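Side-chain contact in Ifi204 (Mus musculus domesticus, PDB 5YZW), which probably acts as an interferon-inducible innate immune sensor that recognises DNA through its HIN domain: residues 30-35 with 185-190. Residues are numbered along the deposited sequence; the frame is centred on the assembly and turned at random.
Sequences KRMFHA and VRHSYM
The imidazole of His34 reaches across to the backbone of His187, its NE2 donating a hydrogen bond of 2.8 Å to His187 O. The bond is straight at both ends: the N-H points at the oxygen with an angle of 163°, the carbonyl runs almost in line with the donor, and the acceptor lies close to the imidazole plane, at the ring's edge. With CG anti to the carbonyl carbon (chi1 -75°), the ring extends off strand 30-38 towards the turn. As the donor, NE2 carries a hydrogen. Beside it, Met32 brings its thioether against the His187 side chain, which it crosses at about a right angle. SD lies 3.7 Å from His187 CD2, approaching the ring obliquely in a sulfur-aromatic contact, while the chain's bend at chi3 (-79°) carries CE to 3.8 Å from His187 CB. HIN domains consist of two OB folds in tandem, and this buried contact joins them: strand 30-38 belongs to the first barrel, whereas the type I turn from Val185 to Ser188 leads into strand 189-192 of the second. The turn is closed by the backbone bond from Ser188 N to Val185 O, and Ser188 OG also accepts a bond of 2.6 Å from Val185 N. His187 ND1 is hydrogen-bonded to Lys47 of the first fold, and its ring meets Phe49 edge-to-face. Were His34 an alanine, the turn carbonyl would probably be left without this donor and a gap would be likely to open beside Tyr189, whose CB lies 4.3 Å from His34 CD2. The Tyr189 ring turns off from the strand, and its OH is hydrogen-bonded to Glu20. Arg186, on the same turn, is paired with Asp25 in a salt bridge.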
ATOM      1  N   LYS A  30     -16.620  -1.734   6.850  1.00 51.59           N
ATOM      2  CA  LYS A  30     -15.681  -0.621   6.957  1.00 50.54           C
ATOM      3  C   LYS A  30     -14.823  -0.542   5.700  1.00 58.15           C
ATOM      4  O   LYS A  30     -14.335  -1.563   5.201  1.00 54.11           O
ATOM      5  CB  LYS A  30     -14.788  -0.777   8.187  1.00 51.49           C
ATOM      6  CG  LYS A  30     -15.511  -0.706   9.528  1.00 56.60           C
ATOM      7  CD  LYS A  30     -14.551  -0.221  10.623  1.00 72.23           C
ATOM      8  CE  LYS A  30     -15.003  -0.709  11.994  1.00 81.76           C
ATOM      9  NZ  LYS A  30     -14.259  -0.029  13.089  1.00 89.04           N
ATOM     10  N   ARG A  31     -14.633   0.680   5.187  1.00 50.63           N
ATOM     11  CA  ARG A  31     -13.945   0.893   3.920  1.00 49.92           C
ATOM     12  C   ARG A  31     -12.684   1.733   4.093  1.00 52.18           C
ATOM     13  O   ARG A  31     -12.592   2.586   4.990  1.00 47.60           O
ATOM     14  CB  ARG A  31     -14.863   1.571   2.887  1.00 49.33           C
ATOM     15  CG  ARG A  31     -16.243   0.929   2.764  1.00 50.86           C
ATOM     16  CD  ARG A  31     -16.308  -0.107   1.635  1.00 53.20           C
ATOM     17  NE  ARG A  31     -16.177   0.457   0.289  1.00 50.04           N
ATOM     18  CZ  ARG A  31     -16.104  -0.288  -0.813  1.00 56.47           C
ATOM     19  NH1 ARG A  31     -16.145  -1.614  -0.708  1.00 50.44           N
ATOM     20  NH2 ARG A  31     -15.996   0.279  -2.013  1.00 47.42           N
ATOM     21  N   MET A  32     -11.725   1.499   3.197  1.00 41.02           N
ATOM     22  CA  MET A  32     -10.492   2.270   3.168  1.00 42.96           C
ATOM     23  C   MET A  32      -9.953   2.230   1.743  1.00 47.03           C
ATOM     24  O   MET A  32     -10.405   1.427   0.921  1.00 43.95           O
ATOM     25  CB  MET A  32      -9.481   1.710   4.175  1.00 43.62           C
ATOM     26  CG  MET A  32      -8.753   0.480   3.664  1.00 49.20           C
ATOM     27  SD  MET A  32      -7.684  -0.261   4.900  1.00 49.59           S
ATOM     28  CE  MET A  32      -6.262   0.839   4.801  1.00 46.83           C
ATOM     29  N   PHE A  33      -9.007   3.132   1.435  1.00 39.46           N
ATOM     30  CA  PHE A  33      -8.111   2.918   0.302  1.00 36.97           C
ATOM     31  C   PHE A  33      -6.705   3.366   0.679  1.00 39.04           C
ATOM     32  O   PHE A  33      -6.477   3.988   1.727  1.00 41.95           O
ATOM     33  CB  PHE A  33      -8.586   3.594  -0.998  1.00 37.81           C
ATOM     34  CG  PHE A  33      -8.759   5.096  -0.898  1.00 44.64           C
ATOM     35  CD1 PHE A  33      -7.683   5.949  -1.115  1.00 39.45           C
ATOM     36  CD2 PHE A  33      -9.993   5.645  -0.626  1.00 42.02           C
ATOM     37  CE1 PHE A  33      -7.834   7.365  -1.051  1.00 41.42           C
ATOM     38  CE2 PHE A  33     -10.162   7.052  -0.549  1.00 45.60           C
ATOM     39  CZ  PHE A  33      -9.077   7.900  -0.760  1.00 41.22           C
ATOM     40  N   HIS A  34      -5.751   3.001  -0.179  1.00 38.98           N
ATOM     41  CA  HIS A  34      -4.339   3.326  -0.020  1.00 40.67           C
ATOM     42  C   HIS A  34      -3.952   4.356  -1.071  1.00 45.86           C
ATOM     43  O   HIS A  34      -4.469   4.331  -2.194  1.00 41.04           O
ATOM     44  CB  HIS A  34      -3.446   2.087  -0.189  1.00 37.72           C
ATOM     45  CG  HIS A  34      -3.453   1.152   0.979  1.00 44.74           C
ATOM     46  ND1 HIS A  34      -2.561   1.253   2.026  1.00 46.96           N
ATOM     47  CD2 HIS A  34      -4.217   0.067   1.241  1.00 45.31           C
ATOM     48  CE1 HIS A  34      -2.800   0.289   2.898  1.00 45.22           C
ATOM     49  NE2 HIS A  34      -3.806  -0.439   2.450  1.00 45.63           N
ATOM     50  N   ALA A  35      -3.049   5.263  -0.705  1.00 38.77           N
ATOM     51  CA  ALA A  35      -2.524   6.254  -1.629  1.00 42.76           C
ATOM     52  C   ALA A  35      -1.040   6.425  -1.368  1.00 40.74           C
ATOM     53  O   ALA A  35      -0.568   6.263  -0.236  1.00 40.96           O
ATOM     54  CB  ALA A  35      -3.226   7.620  -1.484  1.00 42.11           C
ATOM     55  N   VAL A 185      -2.616  -9.033   5.713  1.00 52.71           N
ATOM     56  CA  VAL A 185      -3.049  -8.562   7.027  1.00 55.58           C
ATOM     57  C   VAL A 185      -4.287  -7.689   6.843  1.00 46.99           C
ATOM     58  O   VAL A 185      -4.771  -7.487   5.721  1.00 45.08           O
ATOM     59  CB  VAL A 185      -1.949  -7.775   7.776  1.00 54.60           C
ATOM     60  CG1 VAL A 185      -0.789  -8.693   8.205  1.00 52.28           C
ATOM     61  CG2 VAL A 185      -1.465  -6.613   6.937  1.00 44.87           C
ATOM     62  N   ARG A 186      -4.771  -7.134   7.960  1.00 50.62           N
ATOM     63  CA  ARG A 186      -6.077  -6.475   7.985  1.00 54.80           C
ATOM     64  C   ARG A 186      -6.210  -5.362   6.932  1.00 51.58           C
ATOM     65  O   ARG A 186      -7.283  -5.199   6.332  1.00 46.94           O
ATOM     66  CB  ARG A 186      -6.338  -5.912   9.381  1.00 62.09           C
ATOM     67  CG  ARG A 186      -7.732  -5.303   9.554  1.00 61.78           C
ATOM     68  CD  ARG A 186      -7.972  -4.962  11.006  1.00 64.56           C
ATOM     69  NE  ARG A 186      -9.106  -4.061  11.215  1.00 66.89           N
ATOM     70  CZ  ARG A 186     -10.384  -4.436  11.194  1.00 73.04           C
ATOM     71  NH1 ARG A 186     -10.706  -5.700  10.954  1.00 78.64           N
ATOM     72  NH2 ARG A 186     -11.343  -3.544  11.411  1.00 75.09           N
ATOM     73  N   HIS A 187      -5.157  -4.571   6.709  1.00 44.34           N
ATOM     74  CA  HIS A 187      -5.248  -3.451   5.765  1.00 50.61           C
ATOM     75  C   HIS A 187      -4.668  -3.784   4.399  1.00 54.23           C
ATOM     76  O   HIS A 187      -4.467  -2.874   3.586  1.00 43.11           O
ATOM     77  CB  HIS A 187      -4.559  -2.198   6.315  1.00 44.40           C
ATOM     78  CG  HIS A 187      -5.178  -1.671   7.572  1.00 48.68           C
ATOM     79  ND1 HIS A 187      -4.481  -0.912   8.487  1.00 48.14           N
ATOM     80  CD2 HIS A 187      -6.431  -1.805   8.069  1.00 50.35           C
ATOM     81  CE1 HIS A 187      -5.274  -0.613   9.499  1.00 45.11           C
ATOM     82  NE2 HIS A 187      -6.460  -1.146   9.272  1.00 46.96           N
ATOM     83  N   SER A 188      -4.390  -5.058   4.128  1.00 47.77           N
ATOM     84  CA  SER A 188      -3.774  -5.417   2.861  1.00 40.26           C
ATOM     85  C   SER A 188      -4.723  -5.207   1.700  1.00 44.96           C
ATOM     86  O   SER A 188      -5.955  -5.246   1.822  1.00 48.02           O
ATOM     87  CB  SER A 188      -3.303  -6.891   2.832  1.00 42.06           C
ATOM     88  OG  SER A 188      -2.364  -7.165   3.854  1.00 44.29           O
ATOM     89  N   TYR A 189      -4.112  -5.037   0.537  1.00 41.57           N
ATOM     90  CA  TYR A 189      -4.847  -4.928  -0.710  1.00 43.20           C
ATOM     91  C   TYR A 189      -3.990  -5.562  -1.791  1.00 48.67           C
ATOM     92  O   TYR A 189      -2.758  -5.489  -1.752  1.00 50.65           O
ATOM     93  CB  TYR A 189      -5.174  -3.451  -1.063  1.00 45.78           C
ATOM     94  CG  TYR A 189      -5.765  -3.304  -2.453  1.00 46.18           C
ATOM     95  CD1 TYR A 189      -7.130  -3.484  -2.673  1.00 44.39           C
ATOM     96  CD2 TYR A 189      -4.961  -3.014  -3.546  1.00 44.47           C
ATOM     97  CE1 TYR A 189      -7.677  -3.377  -3.964  1.00 49.05           C
ATOM     98  CE2 TYR A 189      -5.491  -2.899  -4.828  1.00 43.62           C
ATOM     99  CZ  TYR A 189      -6.843  -3.085  -5.038  1.00 51.47           C
ATOM    100  OH  TYR A 189      -7.353  -2.965  -6.320  1.00 55.12           O
ATOM    101  N   MET A 190      -4.642  -6.180  -2.763  1.00 47.44           N
ATOM    102  CA  MET A 190      -3.901  -6.723  -3.884  1.00 46.88           C
ATOM    103  C   MET A 190      -4.811  -6.758  -5.098  1.00 54.91           C
ATOM    104  O   MET A 190      -6.036  -6.830  -4.971  1.00 57.39           O
ATOM    105  CB  MET A 190      -3.364  -8.132  -3.579  1.00 59.65           C
ATOM    106  CG  MET A 190      -4.441  -9.136  -3.183  1.00 67.20           C
ATOM    107  SD  MET A 190      -3.776 -10.779  -2.760  1.00 73.01           S
ATOM    108  CE  MET A 190      -2.271 -10.752  -3.678  1.00 51.34           C
TER